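Local coordinates for nicotinate-nucleotide--dimethylbenzimidazole phosphoribosyltransferase (Thermus thermophilus HB8, PDB 1WX1), which probably catalyses phosphoribosyl transfer from nicotinate mononucleotide to 5,6-dimethylbenzimidazole, giving alpha-ribazole-5'-phosphate and nicotinate in cobalamin biosynthesis, at residues Ala208-Leu212 and Ala223-Gly227; Val40-Leu44 and Ala319-His323; Ala52-His56 and Gln68-Arg72. All coordinates share one frame; numbering follows the deposited sequence.

Contact 1: Ala208-Leu212 and Ala223-Gly227; sequences ALARL and AEVGG
Ala208 and Val225 bring the C-terminal ends of helices 195-210 and 218-225 together, with their CA atoms 5.6 Å apart. The chain leaves the second helix at Gly226, and Gly227 is the N-cap of the next one. Ala208 CB rests against Val225 CG1 at 3.7 Å, and the CD2 branch of Leu212 reaches the same methyl at 4.1 Å, the leucine crossing the valine at about a right angle. Leu212 CD2 also lies alongside Glu224 CG.

Beside this apolar patch, Arg211 grips Glu224 side-on with two nitrogens. Arg211 NE forms a salt bridge to OE1 of Glu224 at 2.6 Å, using the anti lone pair of that oxygen, although the guanidinium and carboxylate planes are 44° apart. Arg211 NH2 donates to the backbone O of Glu224 at 2.9 Å; the acceptor is in the guanidinium plane, but the donor stands above the carbonyl plane. The bend at chi3 (-59°) folds the arginine back, so that Ala208 O faces the centre of its guanidinium. A methionine here would probably leave Glu224 OE1 without its charged mate and the Glu224 carbonyl without this donor. NH2 also bonds Leu125 O, tying in the loop that covers Ala208. One cation thus serves a carboxylate and backbone carbonyls where two helices end, a setting whose negative dipole ends would be expected to favour its positive charge.

Contact 2: Val40-Leu44 and Ala319-His323; sequences VKPEL and ARILH
A mixed polar and apolar contact joins Val40-Leu44, in the loop between helix 24-37 and strand 47-54, to the C-terminal part of helix 306-321, at Ala319-His323, with His323, Leu322, Pro42 and Ala319 carrying much of it. The His323 ring presents its NE2 edge to the loop, and His323 NE2 donates to Pro42 O at 2.6 Å, with an N-H...O angle of 156°. Lys41 CB makes a CH-pi contact over one face of the His323 ring, 4.0 Å from the centroid, while NH1 of Arg320 lies over the centre of the opposite face. Glu43 CG meets the ring edge at CE1, while its OE2 forms a salt bridge with Arg39. Farther along, Lys41 NZ and His323 O share a water.

Leu322, its CG beside the backbone N (chi1 -73°), sets CD1 against the CD-CG edge of the proline ring, Pro42 CD to Leu322 CD1 a tight 3.5 Å. The same methyl covers Val40 O, a buried carbonyl with no polar partner. Ala319 CB touches both Pro42 CB and Leu44 CD1.

Pro42 also leans on Ala34 and Gln37 of helix 24-37, Leu322 touches Met13 of helix 3-14, and Arg320 bonds Gln87 of the second subunit.

Contact 3: Ala52-His56 and Gln68-Arg72; sequences AAADH and QEVTR
Thr71 OG1 donates to Asp55 OD2 at 2.7 Å, meeting the oxygen on its syn side but 35° out of the carboxylate plane. The two side chains come from opposite directions. With chi1 at -57°, Thr71 sets its hydroxyl beside its own backbone N and places CG2 against the strand, where that methyl lies 3.9 Å from Ala54 O and more loosely against Ala53 CB. Gln68 crosses the aspartate obliquely; its CG is 3.2 Å from Asp55 OD2, and its amide passes Asp55 CB and ends beside His56.

Two waters complete this shell. One donates to Asp55 OD1 and to Gln68 O and accepts from Arg72 N; the other donates to Asp55 OD2 and accepts from His56 N and, at 2.9 Å, from Gln68 NE2. The contact lies at the C-terminal end of strand 47-54, an inner strand of the six-stranded parallel sheet, and at the start of helix 70-79, on the beta-alpha-beta crossover that leads to strand 94-100.

Farther out, Val104 N gives Asp55 OD1 a second bond, so that each carboxylate oxygen is held twice and the buried group is fixed in rotation. Thr71 OG1 is bonded to Ile165 N as well, which directs the hydroxyl. Thr71 N bonds Gln68 O at 3.1 Å. His56 NE2 bonds Glu229 on helix 228-242, and Val70 packs on Val332 of the second subunit.

In the fold
Contacts 1 and 3 are neighbours, their centres 19 Å apart, and they touch where Gly227 CA packs on His56 CE1 at 3.7 Å. Gly227 stands right before helix 228-242, which also packs on the strand end of contact 3. Contact 3 is near the predicted active site: the side chain of Ala53 is about 9 Å from that of Glu304, the probable proton acceptor. The Arg211 side chain of contact 1 is about 7 Å from a bound sodium ion. Contact 2 stands apart, its centre 43 Å from that of contact 1 and 39 Å from that of contact 3, yet contacts 2 and 3 both touch the second subunit.

Contact 1: Ala208-Leu212 and Ala223-Gly227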
loop_
_atom_site.group_PDB
_atom_site.type_symbol
_atom_site.label_atom_id
_atom_site.label_comp_id
_atom_site.label_asym_id
_atom_site.label_seq_id
_atom_site.Cartn_x
_atom_site.Cartn_y
_atom_site.Cartn_z
ATOM N N ALA A 208 8.219 -28.908 -21.543
ATOM C CA ALA A 208 8.958 -29.111 -20.302
ATOM C C ALA A 208 8.253 -30.107 -19.387
ATOM O O ALA A 208 8.884 -31.001 -18.826
ATOM C CB ALA A 208 9.142 -27.773 -19.583
ATOM N N LEU A 209 6.943 -29.949 -19.237
ATOM C CA LEU A 209 6.168 -30.839 -18.380
ATOM C C LEU A 209 6.256 -32.273 -18.889
ATOM O O LEU A 209 6.360 -33.213 -18.107
ATOM C CB LEU A 209 4.704 -30.388 -18.334
ATOM C CG LEU A 209 4.441 -29.021 -17.688
ATOM C CD1 LEU A 209 2.971 -28.668 -17.822
ATOM C CD2 LEU A 209 4.852 -29.054 -16.217
ATOM N N ALA A 210 6.233 -32.428 -20.208
ATOM C CA ALA A 210 6.310 -33.748 -20.825
ATOM C C ALA A 210 7.574 -34.515 -20.437
ATOM O O ALA A 210 7.592 -35.744 -20.482
ATOM C CB ALA A 210 6.221 -33.621 -22.344
ATOM N N ARG A 211 8.631 -33.805 -20.053
ATOM C CA ARG A 211 9.864 -34.487 -19.676
ATOM C C ARG A 211 9.821 -35.031 -18.249
ATOM O O ARG A 211 10.651 -35.851 -17.868
ATOM C CB ARG A 211 11.074 -33.555 -19.826
ATOM C CG ARG A 211 11.410 -33.166 -21.267
ATOM C CD ARG A 211 12.826 -32.586 -21.356
ATOM N NE ARG A 211 12.997 -31.404 -20.512
ATOM C CZ ARG A 211 12.520 -30.195 -20.798
ATOM N NH1 ARG A 211 11.842 -29.994 -21.922
ATOM N NH2 ARG A 211 12.703 -29.186 -19.950
ATOM N N LEU A 212 8.848 -34.580 -17.466
ATOM C CA LEU A 212 8.715 -35.017 -16.080
ATOM C C LEU A 212 8.156 -36.435 -15.931
ATOM O O LEU A 212 7.442 -36.922 -16.803
ATOM C CB LEU A 212 7.830 -34.029 -15.317
ATOM C CG LEU A 212 8.355 -32.589 -15.293
ATOM C CD1 LEU A 212 7.353 -31.676 -14.610
ATOM C CD2 LEU A 212 9.690 -32.560 -14.573
ATOM N N ALA A 223 15.227 -28.194 -11.674
ATOM C CA ALA A 223 16.375 -28.282 -12.561
ATOM C C ALA A 223 15.909 -28.574 -13.982
ATOM O O ALA A 223 16.415 -28.012 -14.952
ATOM C CB ALA A 223 17.321 -29.389 -12.082
ATOM N N GLU A 224 14.928 -29.455 -14.095
ATOM C CA GLU A 224 14.403 -29.844 -15.392
ATOM C C GLU A 224 13.644 -28.752 -16.139
ATOM O O GLU A 224 13.826 -28.580 -17.343
ATOM C CB GLU A 224 13.483 -31.059 -15.230
ATOM C CG GLU A 224 12.987 -31.634 -16.540
ATOM C CD GLU A 224 14.026 -32.493 -17.223
ATOM O OE1 GLU A 224 14.047 -32.522 -18.470
ATOM O OE2 GLU A 224 14.813 -33.150 -16.511
ATOM N N VAL A 225 12.813 -27.995 -15.433
ATOM C CA VAL A 225 11.987 -27.004 -16.109
ATOM C C VAL A 225 12.074 -25.553 -15.667
ATOM O O VAL A 225 11.416 -24.706 -16.260
ATOM C CB VAL A 225 10.494 -27.394 -15.995
ATOM C CG1 VAL A 225 10.318 -28.889 -16.245
ATOM C CG2 VAL A 225 9.968 -27.021 -14.608
ATOM N N GLY A 226 12.861 -25.260 -14.637
ATOM C CA GLY A 226 12.925 -23.895 -14.141
ATOM C C GLY A 226 14.070 -23.016 -14.596
ATOM O O GLY A 226 14.593 -23.168 -15.702
ATOM N N GLY A 227 14.429 -22.074 -13.725
ATOM C CA GLY A 227 15.510 -21.143 -13.994
ATOM C C GLY A 227 16.427 -21.072 -12.785
ATOM O O GLY A 227 16.017 -21.368 -11.658
#

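Contact 2: Val40-Leu44 and Ala319-His323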
loop_
_atom_site.group_PDB
_atom_site.type_symbol
_atom_site.label_atom_id
_atom_site.label_comp_id
_atom_site.label_asym_id
_atom_site.label_seq_id
_atom_site.Cartn_x
_atom_site.Cartn_y
_atom_site.Cartn_z
ATOM N N VAL A 40 3.863 -10.119 21.657
ATOM C CA VAL A 40 2.527 -9.569 21.472
ATOM C C VAL A 40 2.608 -8.190 20.825
ATOM O O VAL A 40 1.675 -7.755 20.153
ATOM C CB VAL A 40 1.760 -9.464 22.811
ATOM C CG1 VAL A 40 0.432 -8.756 22.602
ATOM C CG2 VAL A 40 1.521 -10.858 23.369
ATOM N N LYS A 41 3.732 -7.509 21.026
ATOM C CA LYS A 41 3.945 -6.200 20.424
ATOM C C LYS A 41 5.136 -6.310 19.470
ATOM O O LYS A 41 6.264 -5.967 19.818
ATOM C CB LYS A 41 4.210 -5.142 21.501
ATOM C CG LYS A 41 2.989 -4.858 22.383
ATOM C CD LYS A 41 3.226 -3.679 23.316
ATOM C CE LYS A 41 2.001 -3.410 24.184
ATOM N NZ LYS A 41 2.157 -2.175 25.011
ATOM N N PRO A 42 4.883 -6.791 18.244
ATOM C CA PRO A 42 5.925 -6.959 17.228
ATOM C C PRO A 42 6.551 -5.631 16.840
ATOM O O PRO A 42 5.913 -4.579 16.924
ATOM C CB PRO A 42 5.181 -7.586 16.040
ATOM C CG PRO A 42 3.830 -7.976 16.579
ATOM C CD PRO A 42 3.548 -6.983 17.658
ATOM N N GLU A 43 7.806 -5.693 16.411
ATOM C CA GLU A 43 8.528 -4.509 15.979
ATOM C C GLU A 43 9.334 -4.856 14.729
ATOM O O GLU A 43 9.972 -5.904 14.665
ATOM C CB GLU A 43 9.460 -4.020 17.091
ATOM C CG GLU A 43 8.725 -3.631 18.372
ATOM C CD GLU A 43 9.636 -3.000 19.408
ATOM O OE1 GLU A 43 10.228 -1.939 19.114
ATOM O OE2 GLU A 43 9.759 -3.562 20.516
ATOM N N LEU A 44 9.271 -3.982 13.733
ATOM C CA LEU A 44 9.998 -4.183 12.489
ATOM C C LEU A 44 10.827 -2.947 12.194
ATOM O O LEU A 44 10.528 -1.853 12.669
ATOM C CB LEU A 44 9.031 -4.433 11.331
ATOM C CG LEU A 44 8.294 -5.774 11.325
ATOM C CD1 LEU A 44 7.320 -5.806 10.148
ATOM C CD2 LEU A 44 9.297 -6.918 11.220
ATOM N N ALA A 319 2.509 -4.024 12.230
ATOM C CA ALA A 319 3.157 -4.377 13.491
ATOM C C ALA A 319 2.856 -3.351 14.586
ATOM O O ALA A 319 2.653 -3.715 15.743
ATOM C CB ALA A 319 4.668 -4.497 13.286
ATOM N N ARG A 320 2.815 -2.072 14.213
ATOM C CA ARG A 320 2.546 -0.998 15.167
ATOM C C ARG A 320 1.116 -0.993 15.717
ATOM O O ARG A 320 0.853 -0.390 16.758
ATOM C CB ARG A 320 2.834 0.365 14.528
ATOM C CG ARG A 320 4.286 0.574 14.107
ATOM C CD ARG A 320 5.243 0.393 15.278
ATOM N NE ARG A 320 4.901 1.243 16.419
ATOM C CZ ARG A 320 5.634 1.331 17.527
ATOM N NH1 ARG A 320 6.753 0.624 17.640
ATOM N NH2 ARG A 320 5.249 2.121 18.523
ATOM N N ILE A 321 0.191 -1.649 15.027
ATOM C CA ILE A 321 -1.192 -1.685 15.500
ATOM C C ILE A 321 -1.259 -2.193 16.934
ATOM O O ILE A 321 -1.975 -1.637 17.766
ATOM C CB ILE A 321 -2.083 -2.597 14.619
ATOM C CG1 ILE A 321 -2.247 -1.984 13.229
ATOM C CG2 ILE A 321 -3.453 -2.774 15.271
ATOM C CD1 ILE A 321 -2.985 -2.877 12.243
ATOM N N LEU A 322 -0.499 -3.245 17.218
ATOM C CA LEU A 322 -0.487 -3.844 18.546
ATOM C C LEU A 322 0.175 -2.957 19.599
ATOM O O LEU A 322 0.147 -3.267 20.788
ATOM C CB LEU A 322 0.180 -5.222 18.482
ATOM C CG LEU A 322 -0.712 -6.270 17.795
ATOM C CD1 LEU A 322 0.106 -7.461 17.322
ATOM C CD2 LEU A 322 -1.800 -6.709 18.768
ATOM N N HIS A 323 0.758 -1.848 19.156
ATOM C CA HIS A 323 1.391 -0.908 20.068
ATOM C C HIS A 323 0.381 0.170 20.476
ATOM O O HIS A 323 0.683 1.046 21.289
ATOM C CB HIS A 323 2.619 -0.279 19.408
ATOM C CG HIS A 323 3.759 -1.236 19.236
ATOM N ND1 HIS A 323 4.864 -1.232 20.068
ATOM C CD2 HIS A 323 3.954 -2.244 18.360
ATOM C CE1 HIS A 323 5.685 -2.198 19.705
ATOM N NE2 HIS A 323 5.161 -2.831 18.672
HETATM O O HOH W 1 2.251 0.268 23.415
HETATM O O HOH W 2 8.128 -1.243 15.383
#

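Contact 3: Ala52-His56 and Gln68-Arg72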
loop_
_atom_site.group_PDB
_atom_site.type_symbol
_atom_site.label_atom_id
_atom_site.label_comp_id
_atom_site.label_asym_id
_atom_site.label_seq_id
_atom_site.Cartn_x
_atom_site.Cartn_y
_atom_site.Cartn_z
ATOM N N ALA A 52 17.712 -11.882 -7.383
ATOM C CA ALA A 52 18.470 -12.945 -8.038
ATOM C C ALA A 52 18.345 -12.795 -9.552
ATOM O O ALA A 52 17.249 -12.596 -10.073
ATOM C CB ALA A 52 17.945 -14.307 -7.592
ATOM N N ALA A 53 19.469 -12.900 -10.257
ATOM C CA ALA A 53 19.466 -12.737 -11.703
ATOM C C ALA A 53 20.151 -13.874 -12.443
ATOM O O ALA A 53 21.170 -14.398 -12.000
ATOM C CB ALA A 53 20.135 -11.411 -12.074
ATOM N N ALA A 54 19.579 -14.239 -13.585
ATOM C CA ALA A 54 20.127 -15.292 -14.423
ATOM C C ALA A 54 19.421 -15.251 -15.769
ATOM O O ALA A 54 18.299 -14.754 -15.877
ATOM C CB ALA A 54 19.925 -16.659 -13.765
ATOM N N ASP A 55 20.082 -15.774 -16.794
ATOM C CA ASP A 55 19.492 -15.800 -18.117
ATOM C C ASP A 55 18.836 -17.133 -18.421
ATOM O O ASP A 55 19.077 -18.125 -17.732
ATOM C CB ASP A 55 20.535 -15.425 -19.165
ATOM C CG ASP A 55 20.687 -13.921 -19.287
ATOM O OD1 ASP A 55 21.803 -13.397 -19.078
ATOM O OD2 ASP A 55 19.667 -13.261 -19.580
ATOM N N HIS A 56 18.000 -17.139 -19.454
ATOM C CA HIS A 56 17.235 -18.322 -19.835
ATOM C C HIS A 56 17.398 -18.713 -21.303
ATOM O O HIS A 56 17.240 -17.880 -22.194
ATOM C CB HIS A 56 15.755 -18.056 -19.549
ATOM C CG HIS A 56 15.467 -17.737 -18.118
ATOM N ND1 HIS A 56 14.920 -18.653 -17.243
ATOM C CD2 HIS A 56 15.680 -16.612 -17.391
ATOM C CE1 HIS A 56 14.811 -18.111 -16.046
ATOM N NE2 HIS A 56 15.267 -16.870 -16.110
ATOM N N GLN A 68 18.103 -10.902 -24.739
ATOM C CA GLN A 68 18.709 -11.500 -23.560
ATOM C C GLN A 68 19.684 -10.591 -22.812
ATOM O O GLN A 68 19.767 -10.649 -21.580
ATOM C CB GLN A 68 19.426 -12.793 -23.965
ATOM C CG GLN A 68 19.965 -13.584 -22.798
ATOM C CD GLN A 68 20.268 -15.018 -23.177
ATOM O OE1 GLN A 68 21.204 -15.289 -23.926
ATOM N NE2 GLN A 68 19.467 -15.945 -22.667
ATOM N N GLU A 69 20.407 -9.758 -23.555
ATOM C CA GLU A 69 21.397 -8.853 -22.985
ATOM C C GLU A 69 20.837 -7.936 -21.907
ATOM O O GLU A 69 21.585 -7.440 -21.077
ATOM C CB GLU A 69 22.010 -7.967 -24.089
ATOM C CG GLU A 69 21.003 -7.113 -24.820
ATOM C CD GLU A 69 21.553 -6.412 -26.043
ATOM O OE1 GLU A 69 22.582 -5.698 -25.928
ATOM O OE2 GLU A 69 20.948 -6.572 -27.119
ATOM N N VAL A 70 19.529 -7.704 -21.930
ATOM C CA VAL A 70 18.888 -6.827 -20.954
ATOM C C VAL A 70 19.054 -7.288 -19.503
ATOM O O VAL A 70 19.111 -6.465 -18.591
ATOM C CB VAL A 70 17.385 -6.651 -21.279
ATOM C CG1 VAL A 70 16.691 -5.870 -20.165
ATOM C CG2 VAL A 70 17.233 -5.897 -22.606
ATOM N N THR A 71 19.153 -8.595 -19.285
ATOM C CA THR A 71 19.333 -9.103 -17.922
ATOM C C THR A 71 20.611 -8.520 -17.321
ATOM O O THR A 71 20.593 -7.931 -16.240
ATOM C CB THR A 71 19.437 -10.642 -17.897
ATOM O OG1 THR A 71 18.268 -11.209 -18.500
ATOM C CG2 THR A 71 19.554 -11.146 -16.465
ATOM N N ARG A 72 21.723 -8.685 -18.027
ATOM C CA ARG A 72 22.996 -8.165 -17.552
ATOM C C ARG A 72 22.983 -6.641 -17.432
ATOM O O ARG A 72 23.500 -6.079 -16.463
ATOM C CB ARG A 72 24.127 -8.593 -18.489
ATOM C CG ARG A 72 25.473 -8.010 -18.103
ATOM C CD ARG A 72 26.617 -8.583 -18.927
ATOM N NE ARG A 72 27.866 -7.928 -18.561
ATOM C CZ ARG A 72 28.202 -6.698 -18.937
ATOM N NH1 ARG A 72 27.388 -5.988 -19.708
ATOM N NH2 ARG A 72 29.336 -6.163 -18.513
HETATM O O HOH W 3 21.931 -10.841 -20.029
HETATM O O HOH W 4 17.683 -14.634 -20.730
#